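Local structure of ALDH21) (Physcomitrella patens subsp. patens, 5MZ5) at residues V66-P71 with T217-L222; E99-L104 with E149-I154; V137-D142 with P191-A196. The protein oxidises succinic semialdehyde to succinate with NADP(+) as the coenzyme. All coordinates share one frame; numbering follows the deposited sequence.

Contact 1: residues V66-P71 with T217-L222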
ATOM      1  N   VAL A  66      43.321 -28.444   3.918  1.00 34.19           N
ATOM      2  CA  VAL A  66      43.170 -27.305   3.018  1.00 33.74           C
ATOM      3  C   VAL A  66      42.463 -27.909   1.794  1.00 40.96           C
ATOM      4  O   VAL A  66      43.054 -28.717   1.072  1.00 42.57           O
ATOM      5  CB  VAL A  66      44.515 -26.610   2.675  1.00 37.09           C
ATOM      6  CG1 VAL A  66      44.285 -25.419   1.738  1.00 37.01           C
ATOM      7  CG2 VAL A  66      45.240 -26.159   3.941  1.00 36.24           C
ATOM      8  N   ALA A  67      41.161 -27.629   1.653  1.00 37.01           N
ATOM      9  CA  ALA A  67      40.366 -28.214   0.581  1.00 36.68           C
ATOM     10  C   ALA A  67      40.266 -27.319  -0.633  1.00 40.23           C
ATOM     11  O   ALA A  67      39.904 -27.785  -1.719  1.00 41.67           O
ATOM     12  CB  ALA A  67      38.984 -28.572   1.096  1.00 36.73           C
ATOM     13  N   ALA A  68      40.589 -26.039  -0.453  1.00 34.82           N
ATOM     14  CA  ALA A  68      40.503 -25.042  -1.501  1.00 33.72           C
ATOM     15  C   ALA A  68      41.540 -23.934  -1.364  1.00 37.43           C
ATOM     16  O   ALA A  68      41.986 -23.630  -0.256  1.00 36.72           O
ATOM     17  CB  ALA A  68      39.091 -24.456  -1.540  1.00 33.55           C
ATOM     18  N   LYS A  69      41.924 -23.343  -2.507  1.00 35.27           N
ATOM     19  CA  LYS A  69      42.866 -22.225  -2.636  1.00 34.95           C
ATOM     20  C   LYS A  69      42.151 -21.137  -3.412  1.00 36.62           C
ATOM     21  O   LYS A  69      41.591 -21.393  -4.486  1.00 35.59           O
ATOM     22  CB  LYS A  69      44.153 -22.649  -3.348  1.00 38.21           C
ATOM     23  CG  LYS A  69      45.072 -23.472  -2.468  1.00 56.39           C
ATOM     24  CD  LYS A  69      46.257 -23.954  -3.248  1.00 67.94           C
ATOM     25  CE  LYS A  69      47.540 -23.367  -2.731  1.00 76.98           C
ATOM     26  NZ  LYS A  69      48.646 -23.544  -3.710  1.00 84.72           N
ATOM     27  N   VAL A  70      42.090 -19.941  -2.823  1.00 32.59           N
ATOM     28  CA  VAL A  70      41.376 -18.789  -3.406  1.00 31.53           C
ATOM     29  C   VAL A  70      42.366 -17.651  -3.661  1.00 33.63           C
ATOM     30  O   VAL A  70      43.097 -17.296  -2.735  1.00 33.76           O
ATOM     31  CB  VAL A  70      40.241 -18.317  -2.445  1.00 34.48           C
ATOM     32  CG1 VAL A  70      39.537 -17.094  -2.985  1.00 34.36           C
ATOM     33  CG2 VAL A  70      39.249 -19.426  -2.160  1.00 33.69           C
ATOM     34  N   PRO A  71      42.399 -17.034  -4.863  1.00 30.84           N
ATOM     35  CA  PRO A  71      43.282 -15.874  -5.063  1.00 30.85           C
ATOM     36  C   PRO A  71      42.925 -14.731  -4.113  1.00 36.60           C
ATOM     37  O   PRO A  71      41.750 -14.505  -3.813  1.00 34.69           O
ATOM     38  CB  PRO A  71      42.997 -15.452  -6.514  1.00 31.95           C
ATOM     39  CG  PRO A  71      42.361 -16.626  -7.154  1.00 36.36           C
ATOM     40  CD  PRO A  71      41.577 -17.279  -6.068  1.00 33.13           C
ATOM     41  N   THR A 217      35.016 -18.622   4.887  1.00 24.10           N
ATOM     42  CA  THR A 217      33.977 -19.272   4.088  1.00 24.38           C
ATOM     43  C   THR A 217      33.689 -18.507   2.758  1.00 27.71           C
ATOM     44  O   THR A 217      32.544 -18.104   2.542  1.00 27.14           O
ATOM     45  CB  THR A 217      32.686 -19.390   4.927  1.00 32.19           C
ATOM     46  OG1 THR A 217      32.232 -18.069   5.237  1.00 30.60           O
ATOM     47  CG2 THR A 217      32.843 -20.230   6.192  1.00 25.66           C
ATOM     48  N   PRO A 218      34.659 -18.339   1.824  1.00 23.66           N
ATOM     49  CA  PRO A 218      34.360 -17.551   0.613  1.00 22.43           C
ATOM     50  C   PRO A 218      33.801 -18.309  -0.581  1.00 26.00           C
ATOM     51  O   PRO A 218      33.388 -17.675  -1.541  1.00 26.13           O
ATOM     52  CB  PRO A 218      35.734 -16.966   0.253  1.00 23.80           C
ATOM     53  CG  PRO A 218      36.694 -18.029   0.675  1.00 27.66           C
ATOM     54  CD  PRO A 218      36.088 -18.736   1.863  1.00 23.97           C
ATOM     55  N   LEU A 219      33.864 -19.640  -0.566  1.00 23.06           N
ATOM     56  CA  LEU A 219      33.531 -20.460  -1.728  1.00 22.95           C
ATOM     57  C   LEU A 219      32.095 -20.374  -2.173  1.00 28.95           C
ATOM     58  O   LEU A 219      31.853 -20.457  -3.373  1.00 29.66           O
ATOM     59  CB  LEU A 219      33.942 -21.923  -1.524  1.00 23.02           C
ATOM     60  CG  LEU A 219      35.333 -22.171  -0.954  1.00 26.43           C
ATOM     61  CD1 LEU A 219      35.515 -23.634  -0.689  1.00 26.10           C
ATOM     62  CD2 LEU A 219      36.448 -21.606  -1.876  1.00 25.44           C
ATOM     63  N   SER A 220      31.153 -20.210  -1.226  1.00 27.03           N
ATOM     64  CA  SER A 220      29.714 -20.084  -1.498  1.00 27.11           C
ATOM     65  C   SER A 220      29.458 -18.809  -2.276  1.00 30.81           C
ATOM     66  O   SER A 220      28.694 -18.818  -3.255  1.00 30.48           O
ATOM     67  CB  SER A 220      28.908 -20.094  -0.202  1.00 28.36           C
ATOM     68  OG  SER A 220      28.950 -21.384   0.375  1.00 37.89           O
ATOM     69  N   ALA A 221      30.136 -17.719  -1.861  1.00 26.97           N
ATOM     70  CA  ALA A 221      30.056 -16.442  -2.556  1.00 25.64           C
ATOM     71  C   ALA A 221      30.699 -16.536  -3.947  1.00 26.64           C
ATOM     72  O   ALA A 221      30.197 -15.935  -4.893  1.00 24.06           O
ATOM     73  CB  ALA A 221      30.737 -15.367  -1.745  1.00 26.36           C
ATOM     74  N   LEU A 222      31.783 -17.313  -4.072  1.00 23.52           N
ATOM     75  CA  LEU A 222      32.498 -17.472  -5.331  1.00 23.67           C
ATOM     76  C   LEU A 222      31.712 -18.305  -6.334  1.00 27.88           C
ATOM     77  O   LEU A 222      31.841 -18.066  -7.528  1.00 27.01           O
ATOM     78  CB  LEU A 222      33.934 -18.004  -5.116  1.00 23.99           C
ATOM     79  CG  LEU A 222      34.898 -17.026  -4.386  1.00 28.20           C
ATOM     80  CD1 LEU A 222      36.214 -17.728  -4.029  1.00 27.49           C
ATOM     81  CD2 LEU A 222      35.145 -15.739  -5.205  1.00 31.12           C
TER
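Leu222 N is bonded to Pro218 O at 3.0 Å, and this turn brings both side chains to Val70 of strand 66-71. The contact joins the small N-terminal sheet to the Rossmann-type coenzyme domain of the aldehyde dehydrogenase fold: helix 219-229 is the connection of a beta-alpha-beta crossover between the parallel, neighbouring strands 209-212 and 239-241. No hydrogen bond links the two segments, so the join is hydrophobic and rests on methyl groups and one ring carbon of Pro218. Alternation along the strand selects which residues take part, with Ala68 and Val70 directed at the helix and Lys69 directed away, where it makes a cation-pi contact with Trp55. The two methyls of Val70 divide the work. CG1 is anti to the backbone N (chi1 177°) and meets Leu222 CD1 tip to tip at 3.5 Å, whereas CG2 lies 3.6 Å from Leu219 CD2 and 4.1 Å from Pro218 CG. In the sheet itself, Ala67 and Ala68 both pair with Val58 of the neighbouring strand 55-59, a classic beta bulge. On the helix side, the carboxylate of Glu125 receives Leu219 N on one oxygen and Ser220 OG on the other, fixing this turn against helix 115-126. The side chain of Pro218 lies about 6 Å from that of Ser215, an NADP(+)-binding residue, which places the join near the coenzyme site. Leu219 forks over the bulge residue: Ala68 CB sits 3.8 Å from Leu219 CD1 and 3.9 Å from Leu219 CD2.

Contact 2: residues E99-L104 with E149-I154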
ATOM      1  N   GLU A  99      14.637  -7.689 -17.230  1.00 22.83           N
ATOM      2  CA  GLU A  99      16.052  -8.072 -17.366  1.00 22.89           C
ATOM      3  C   GLU A  99      16.631  -8.390 -16.004  1.00 25.36           C
ATOM      4  O   GLU A  99      17.359  -9.369 -15.881  1.00 26.28           O
ATOM      5  CB  GLU A  99      16.887  -6.980 -18.068  1.00 23.68           C
ATOM      6  CG  GLU A  99      16.517  -6.788 -19.522  1.00 29.99           C
ATOM      7  CD  GLU A  99      17.346  -5.765 -20.275  1.00 51.60           C
ATOM      8  OE1 GLU A  99      17.955  -6.152 -21.299  1.00 59.46           O
ATOM      9  OE2 GLU A  99      17.402  -4.589 -19.842  1.00 34.15           O
ATOM     10  N   ARG A 100      16.288  -7.583 -14.978  1.00 22.47           N
ATOM     11  CA  ARG A 100      16.720  -7.809 -13.589  1.00 22.31           C
ATOM     12  C   ARG A 100      16.121  -9.136 -13.107  1.00 24.83           C
ATOM     13  O   ARG A 100      16.839  -9.944 -12.528  1.00 24.66           O
ATOM     14  CB  ARG A 100      16.322  -6.647 -12.658  1.00 21.04           C
ATOM     15  CG  ARG A 100      16.953  -5.314 -13.043  1.00 22.00           C
ATOM     16  CD  ARG A 100      16.769  -4.254 -11.969  1.00 27.85           C
ATOM     17  NE  ARG A 100      15.378  -4.090 -11.534  1.00 27.04           N
ATOM     18  CZ  ARG A 100      14.514  -3.229 -12.068  1.00 34.18           C
ATOM     19  NH1 ARG A 100      13.281  -3.141 -11.596  1.00 19.81           N
ATOM     20  NH2 ARG A 100      14.886  -2.433 -13.066  1.00 19.30           N
ATOM     21  N   LYS A 101      14.831  -9.390 -13.448  1.00 20.50           N
ATOM     22  CA  LYS A 101      14.134 -10.635 -13.133  1.00 20.69           C
ATOM     23  C   LYS A 101      14.815 -11.843 -13.781  1.00 23.71           C
ATOM     24  O   LYS A 101      14.978 -12.868 -13.120  1.00 22.24           O
ATOM     25  CB  LYS A 101      12.674 -10.563 -13.596  1.00 23.99           C
ATOM     26  CG  LYS A 101      11.818 -11.717 -13.068  1.00 31.59           C
ATOM     27  CD  LYS A 101      10.404 -11.661 -13.597  1.00 32.32           C
ATOM     28  CE  LYS A 101       9.548 -12.662 -12.863  1.00 32.72           C
ATOM     29  NZ  LYS A 101       8.313 -12.982 -13.609  1.00 32.50           N
ATOM     30  N   ALA A 102      15.159 -11.739 -15.085  1.00 20.81           N
ATOM     31  CA  ALA A 102      15.816 -12.804 -15.843  1.00 20.84           C
ATOM     32  C   ALA A 102      17.155 -13.210 -15.205  1.00 26.76           C
ATOM     33  O   ALA A 102      17.447 -14.405 -15.153  1.00 27.76           O
ATOM     34  CB  ALA A 102      16.004 -12.402 -17.310  1.00 21.00           C
ATOM     35  N   VAL A 103      17.940 -12.231 -14.685  1.00 24.00           N
ATOM     36  CA  VAL A 103      19.218 -12.507 -13.999  1.00 23.54           C
ATOM     37  C   VAL A 103      18.927 -13.395 -12.769  1.00 27.60           C
ATOM     38  O   VAL A 103      19.538 -14.456 -12.608  1.00 26.79           O
ATOM     39  CB  VAL A 103      19.994 -11.219 -13.567  1.00 25.29           C
ATOM     40  CG1 VAL A 103      21.244 -11.567 -12.750  1.00 23.86           C
ATOM     41  CG2 VAL A 103      20.350 -10.338 -14.763  1.00 25.15           C
ATOM     42  N   LEU A 104      17.986 -12.946 -11.920  1.00 23.44           N
ATOM     43  CA  LEU A 104      17.616 -13.629 -10.681  1.00 23.46           C
ATOM     44  C   LEU A 104      17.031 -15.022 -10.915  1.00 28.52           C
ATOM     45  O   LEU A 104      17.319 -15.934 -10.145  1.00 29.93           O
ATOM     46  CB  LEU A 104      16.682 -12.737  -9.834  1.00 22.77           C
ATOM     47  CG  LEU A 104      17.291 -11.427  -9.361  1.00 25.56           C
ATOM     48  CD1 LEU A 104      16.250 -10.392  -9.091  1.00 23.44           C
ATOM     49  CD2 LEU A 104      18.220 -11.638  -8.158  1.00 29.20           C
ATOM     50  N   GLU A 149      10.713 -12.023  -8.107  1.00 20.19           N
ATOM     51  CA  GLU A 149       9.323 -11.553  -8.083  1.00 20.16           C
ATOM     52  C   GLU A 149       9.201 -10.103  -7.679  1.00 21.84           C
ATOM     53  O   GLU A 149       8.335  -9.400  -8.196  1.00 21.54           O
ATOM     54  CB  GLU A 149       8.477 -12.454  -7.169  1.00 21.59           C
ATOM     55  CG  GLU A 149       8.467 -13.876  -7.679  1.00 30.64           C
ATOM     56  CD  GLU A 149       8.002 -14.931  -6.708  1.00 44.20           C
ATOM     57  OE1 GLU A 149       7.560 -14.588  -5.586  1.00 37.10           O
ATOM     58  OE2 GLU A 149       8.113 -16.120  -7.073  1.00 31.78           O
ATOM     59  N   GLU A 150      10.061  -9.659  -6.745  1.00 17.79           N
ATOM     60  CA  GLU A 150      10.095  -8.282  -6.269  1.00 16.70           C
ATOM     61  C   GLU A 150      10.688  -7.313  -7.310  1.00 23.88           C
ATOM     62  O   GLU A 150      10.288  -6.150  -7.339  1.00 25.33           O
ATOM     63  CB  GLU A 150      10.847  -8.166  -4.941  1.00 17.14           C
ATOM     64  CG  GLU A 150      10.141  -8.808  -3.751  1.00 28.38           C
ATOM     65  CD  GLU A 150       8.756  -8.301  -3.376  1.00 43.38           C
ATOM     66  OE1 GLU A 150       7.994  -9.082  -2.762  1.00 36.06           O
ATOM     67  OE2 GLU A 150       8.439  -7.125  -3.661  1.00 30.06           O
ATOM     68  N   SER A 151      11.628  -7.785  -8.156  1.00 21.39           N
ATOM     69  CA  SER A 151      12.276  -6.959  -9.198  1.00 21.23           C
ATOM     70  C   SER A 151      11.284  -6.307 -10.190  1.00 25.03           C
ATOM     71  O   SER A 151      11.581  -5.230 -10.721  1.00 23.80           O
ATOM     72  CB  SER A 151      13.346  -7.751  -9.949  1.00 20.83           C
ATOM     73  OG  SER A 151      12.772  -8.689 -10.838  1.00 22.92           O
ATOM     74  N   VAL A 152      10.122  -6.956 -10.422  1.00 22.34           N
ATOM     75  CA  VAL A 152       9.063  -6.476 -11.321  1.00 22.31           C
ATOM     76  C   VAL A 152       7.905  -5.828 -10.541  1.00 27.24           C
ATOM     77  O   VAL A 152       6.868  -5.542 -11.124  1.00 27.17           O
ATOM     78  CB  VAL A 152       8.574  -7.576 -12.322  1.00 26.80           C
ATOM     79  CG1 VAL A 152       9.642  -7.899 -13.362  1.00 26.81           C
ATOM     80  CG2 VAL A 152       8.098  -8.852 -11.605  1.00 26.29           C
ATOM     81  N   ARG A 153       8.104  -5.550  -9.243  1.00 25.23           N
ATOM     82  CA  ARG A 153       7.085  -4.978  -8.357  1.00 25.07           C
ATOM     83  C   ARG A 153       7.546  -3.766  -7.577  1.00 27.14           C
ATOM     84  O   ARG A 153       7.024  -3.519  -6.488  1.00 26.10           O
ATOM     85  CB  ARG A 153       6.625  -6.031  -7.338  1.00 25.83           C
ATOM     86  CG  ARG A 153       5.571  -6.905  -7.881  1.00 25.17           C
ATOM     87  CD  ARG A 153       5.343  -8.155  -7.038  1.00 23.01           C
ATOM     88  NE  ARG A 153       4.290  -8.903  -7.708  1.00 24.92           N
ATOM     89  CZ  ARG A 153       4.505  -9.762  -8.692  1.00 34.47           C
ATOM     90  NH1 ARG A 153       5.747 -10.108  -9.019  1.00 20.63           N
ATOM     91  NH2 ARG A 153       3.482 -10.317  -9.329  1.00 23.45           N
ATOM     92  N   ILE A 154       8.507  -3.009  -8.104  1.00 24.18           N
ATOM     93  CA  ILE A 154       8.936  -1.790  -7.416  1.00 23.19           C
ATOM     94  C   ILE A 154       7.926  -0.702  -7.825  1.00 27.70           C
ATOM     95  O   ILE A 154       8.027  -0.107  -8.898  1.00 30.15           O
ATOM     96  CB  ILE A 154      10.419  -1.404  -7.681  1.00 25.12           C
ATOM     97  CG1 ILE A 154      11.356  -2.607  -7.385  1.00 23.97           C
ATOM     98  CG2 ILE A 154      10.799  -0.141  -6.840  1.00 23.92           C
ATOM     99  CD1 ILE A 154      12.765  -2.473  -7.907  1.00 26.36           C
TER
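Ser151, Lys101 and Arg100 contribute most of the surface buried here, and the first two sit at the closest backbone approach, with Lys101 CA 5.7 Å from Ser151 CA. The small side chain of Ser151 probably permits this approach. Its OG lies between the backbone N and the carbonyl carbon (chi1 74°), is bonded to Ala148 O, and presses on Lys101 CB at 3.3 Å. Lys101 N is also near that hydroxyl, but the angle is too poor for a bond. Ser151 CB meets Leu104 CD1 at 4.0 Å, one turn further along helix 97-113.

Arg100 supplies the polar link. Its chain bends at chi3 and brings NH1 to 2.8 Å from Ser151 O, in the plane of that carbonyl. The bond is short yet bent, with 131° at the hydrogen, and the oxygen is tilted 29° from the guanidinium plane. NE is bonded to Ala204 O, so two backbone carbonyls fix the rotation of the group, while Ile154 CD1 lies 3.8 Å from NH1.

Lys101 leaves the helix at roughly a right angle to Arg100, its extended chain crossing Val152 obliquely with CD 3.8 Å from Val152 CG1. Outside the two segments, its ammonium forms a salt bridge with Glu149 of the second subunit, and Lys101 of that subunit returns the same bond to Glu149 of this chain. Lys101 NZ stands 6.0 Å from Arg153 NH1, a like-charge approach that the acidic groups across the interface probably offset; Arg153 NH1 is itself bonded to Glu149 O. The short backbone approach marks close packing of helix 97-113 on the end of helix 130-151, and the reciprocal salt bridges place it at a symmetric subunit interface of the aldehyde dehydrogenase tetramer.

Contact 3: residues V137-D142 with P191-A196. With GOL (glycerol), chain E.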
ATOM      1  N   VAL A 137      20.740 -24.065   1.141  1.00 25.33           N
ATOM      2  CA  VAL A 137      20.676 -23.938  -0.319  1.00 25.72           C
ATOM      3  C   VAL A 137      19.195 -23.696  -0.754  1.00 29.84           C
ATOM      4  O   VAL A 137      18.946 -22.790  -1.539  1.00 30.15           O
ATOM      5  CB  VAL A 137      21.403 -25.082  -1.092  1.00 29.16           C
ATOM      6  CG1 VAL A 137      21.425 -24.808  -2.593  1.00 28.74           C
ATOM      7  CG2 VAL A 137      22.843 -25.258  -0.581  1.00 28.66           C
ATOM      8  N   THR A 138      18.234 -24.402  -0.139  1.00 25.87           N
ATOM      9  CA  THR A 138      16.793 -24.241  -0.376  1.00 25.40           C
ATOM     10  C   THR A 138      16.359 -22.823  -0.015  1.00 27.06           C
ATOM     11  O   THR A 138      15.584 -22.216  -0.745  1.00 27.49           O
ATOM     12  CB  THR A 138      15.989 -25.282   0.459  1.00 29.27           C
ATOM     13  OG1 THR A 138      16.434 -26.598   0.133  1.00 29.83           O
ATOM     14  CG2 THR A 138      14.474 -25.177   0.250  1.00 22.39           C
ATOM     15  N   ARG A 139      16.822 -22.316   1.129  1.00 22.63           N
ATOM     16  CA  ARG A 139      16.468 -20.979   1.574  1.00 23.11           C
ATOM     17  C   ARG A 139      17.080 -19.914   0.656  1.00 27.27           C
ATOM     18  O   ARG A 139      16.443 -18.886   0.437  1.00 26.12           O
ATOM     19  CB  ARG A 139      16.883 -20.775   3.032  1.00 26.54           C
ATOM     20  CG  ARG A 139      15.942 -21.464   4.025  1.00 32.06           C
ATOM     21  CD  ARG A 139      16.337 -21.144   5.463  1.00 34.21           C
ATOM     22  NE  ARG A 139      16.228 -19.712   5.718  1.00 36.67           N
ATOM     23  CZ  ARG A 139      16.849 -19.065   6.695  1.00 48.39           C
ATOM     24  NH1 ARG A 139      17.614 -19.724   7.554  1.00 42.30           N
ATOM     25  NH2 ARG A 139      16.720 -17.750   6.812  1.00 27.09           N
ATOM     26  N   THR A 140      18.302 -20.175   0.108  1.00 25.35           N
ATOM     27  CA  THR A 140      18.997 -19.293  -0.853  1.00 24.87           C
ATOM     28  C   THR A 140      18.202 -19.258  -2.162  1.00 27.30           C
ATOM     29  O   THR A 140      18.071 -18.191  -2.756  1.00 26.86           O
ATOM     30  CB  THR A 140      20.459 -19.710  -1.051  1.00 26.46           C
ATOM     31  OG1 THR A 140      21.117 -19.645   0.211  1.00 31.02           O
ATOM     32  CG2 THR A 140      21.207 -18.824  -2.089  1.00 19.18           C
ATOM     33  N   ILE A 141      17.677 -20.432  -2.594  1.00 25.12           N
ATOM     34  CA  ILE A 141      16.805 -20.565  -3.772  1.00 25.03           C
ATOM     35  C   ILE A 141      15.535 -19.711  -3.547  1.00 27.43           C
ATOM     36  O   ILE A 141      15.192 -18.919  -4.425  1.00 25.25           O
ATOM     37  CB  ILE A 141      16.540 -22.046  -4.194  1.00 28.37           C
ATOM     38  CG1 ILE A 141      17.831 -22.669  -4.798  1.00 28.60           C
ATOM     39  CG2 ILE A 141      15.370 -22.167  -5.202  1.00 28.96           C
ATOM     40  CD1 ILE A 141      17.906 -24.166  -4.891  1.00 29.17           C
ATOM     41  N   ASP A 142      14.928 -19.782  -2.337  1.00 25.11           N
ATOM     42  CA  ASP A 142      13.743 -18.988  -1.997  1.00 25.57           C
ATOM     43  C   ASP A 142      14.039 -17.484  -2.001  1.00 28.54           C
ATOM     44  O   ASP A 142      13.195 -16.712  -2.432  1.00 27.97           O
ATOM     45  CB  ASP A 142      13.164 -19.374  -0.615  1.00 28.05           C
ATOM     46  CG  ASP A 142      12.522 -20.747  -0.484  1.00 37.54           C
ATOM     47  OD1 ASP A 142      12.270 -21.394  -1.533  1.00 37.26           O
ATOM     48  OD2 ASP A 142      12.268 -21.176   0.671  1.00 45.62           O
ATOM     49  N   PRO A 191      27.258 -18.680   4.965  1.00 30.96           N
ATOM     50  CA  PRO A 191      28.009 -18.026   3.877  1.00 30.82           C
ATOM     51  C   PRO A 191      27.344 -17.981   2.509  1.00 32.11           C
ATOM     52  O   PRO A 191      27.871 -17.315   1.609  1.00 31.97           O
ATOM     53  CB  PRO A 191      29.324 -18.797   3.832  1.00 32.92           C
ATOM     54  CG  PRO A 191      29.023 -20.109   4.409  1.00 37.33           C
ATOM     55  CD  PRO A 191      27.962 -19.891   5.440  1.00 32.63           C
ATOM     56  N   LEU A 192      26.209 -18.660   2.347  1.00 26.56           N
ATOM     57  CA  LEU A 192      25.478 -18.585   1.095  1.00 26.27           C
ATOM     58  C   LEU A 192      24.218 -17.728   1.274  1.00 27.61           C
ATOM     59  O   LEU A 192      24.050 -16.740   0.561  1.00 26.89           O
ATOM     60  CB  LEU A 192      25.166 -19.987   0.547  1.00 26.93           C
ATOM     61  CG  LEU A 192      24.399 -20.047  -0.777  1.00 31.34           C
ATOM     62  CD1 LEU A 192      25.265 -19.612  -1.961  1.00 31.55           C
ATOM     63  CD2 LEU A 192      23.810 -21.421  -0.999  1.00 32.58           C
ATOM     64  N   ASN A 193      23.360 -18.092   2.246  1.00 23.48           N
ATOM     65  CA  ASN A 193      22.110 -17.395   2.513  1.00 22.86           C
ATOM     66  C   ASN A 193      22.293 -15.939   2.926  1.00 27.19           C
ATOM     67  O   ASN A 193      21.551 -15.089   2.444  1.00 26.60           O
ATOM     68  CB  ASN A 193      21.232 -18.154   3.527  1.00 23.00           C
ATOM     69  CG  ASN A 193      19.844 -17.549   3.678  1.00 30.38           C
ATOM     70  OD1 ASN A 193      19.553 -16.856   4.650  1.00 29.23           O
ATOM     71  ND2 ASN A 193      19.029 -17.641   2.654  1.00 21.38           N
ATOM     72  N   LEU A 194      23.262 -15.640   3.798  1.00 24.54           N
ATOM     73  CA  LEU A 194      23.451 -14.266   4.254  1.00 23.96           C
ATOM     74  C   LEU A 194      24.148 -13.410   3.189  1.00 28.24           C
ATOM     75  O   LEU A 194      24.029 -12.181   3.228  1.00 27.83           O
ATOM     76  CB  LEU A 194      24.091 -14.169   5.649  1.00 23.06           C
ATOM     77  CG  LEU A 194      23.150 -14.674   6.797  1.00 27.02           C
ATOM     78  CD1 LEU A 194      23.866 -14.738   8.156  1.00 24.69           C
ATOM     79  CD2 LEU A 194      21.884 -13.831   6.910  1.00 28.38           C
ATOM     80  N   VAL A 195      24.722 -14.064   2.157  1.00 24.58           N
ATOM     81  CA  VAL A 195      25.255 -13.385   0.966  1.00 23.95           C
ATOM     82  C   VAL A 195      24.044 -13.060   0.069  1.00 26.98           C
ATOM     83  O   VAL A 195      23.887 -11.909  -0.364  1.00 25.00           O
ATOM     84  CB  VAL A 195      26.323 -14.232   0.226  1.00 27.40           C
ATOM     85  CG1 VAL A 195      26.537 -13.729  -1.206  1.00 26.35           C
ATOM     86  CG2 VAL A 195      27.632 -14.238   0.998  1.00 27.35           C
ATOM     87  N   ALA A 196      23.178 -14.084  -0.182  1.00 23.00           N
ATOM     88  CA  ALA A 196      21.957 -13.975  -0.996  1.00 22.30           C
ATOM     89  C   ALA A 196      21.065 -12.818  -0.531  1.00 25.79           C
ATOM     90  O   ALA A 196      20.560 -12.077  -1.373  1.00 24.53           O
ATOM     91  CB  ALA A 196      21.172 -15.292  -0.969  1.00 22.39           C
TER
HETATM   92  C1  GOL E 501      19.450 -16.436   8.235  1.00 51.50           C
HETATM   93  O1  GOL E 501      20.322 -17.213   7.428  1.00 52.26           O
HETATM   94  C2  GOL E 501      19.417 -16.935   9.662  1.00 50.23           C
HETATM   95  O2  GOL E 501      18.291 -17.800   9.840  1.00 50.72           O
HETATM   96  C3  GOL E 501      19.310 -15.775  10.623  1.00 48.62           C
HETATM   97  O3  GOL E 501      20.494 -14.985  10.630  1.00 47.24           O
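Arg139 CB starts the contact at 3.8 Å from Asn193 ND2, where helix 130-151 packs on the beginning of helix 193-205 beside the succinate-binding pocket of the aldehyde dehydrogenase fold. From there CG lies anti to the carbonyl carbon (chi1 -77°), and a bend at chi3 turns the guanidinium toward the bound glycerol. NE forms a salt bridge with Asp477. Asn193 OD1 stands over one face of the guanidinium, offset toward the rim, and is not bonded to it. At the tip, NH1 donates to glycerol O2 at 3.1 Å with an angle of 156°, and NH2 adds a weak second bond to the same oxygen. Arg139, Asn193 and Tyr481, all seen to bind succinate, here bind glycerol, which therefore probably occupies part of that site. The nearby Arg475, also a succinate ligand, would add to the positive potential expected to attract a carboxylate. An alanine in place of Arg139 would probably leave Asp477 without this cationic mate and strip the pocket of one charge that can hold succinate.

Away from the glycerol, Thr140 packs between Leu192 and Ala196. Its CG2 meets Ala196 CB at 3.7 Å, and its OG1, bonded to Glu136 O, lies against Leu192 CD2. Glu136 OE1 also accepts the backbone N-H groups of Leu192 and Asn193, securing this helix start. With CG anti to the backbone N (chi1 -172°), the amide of Asn193 is carried out to the glycerol, and Asn193 OD1 accepts a 2.9 Å hydrogen bond from glycerol O1.

How the contacts relate
Along the chain, contacts 2 and 3 fall between the two segments of contact 1, and they interleave: 99-104, 137-142, 149-154, 191-196. They share helix 130-151, which carries 137-142 near the succinate site and ends within 149-154 at the subunit interface, with centres 17 Å apart. Helix 193-205, entered at contact 3, also reaches contact 2 through Ile203 and Ala204. Contacts 1 and 3, again 17 Å between centres, touch directly: Thr217 OG1 is 3.3 Å from Pro191 CB. Contacts 1 and 2, 29 Å apart between centres, do not meet. The three link the N-terminal sheet, coenzyme domain, substrate pocket and tetramer interface through helices 130-151 and 193-205 and the touch of contacts 1 and 3.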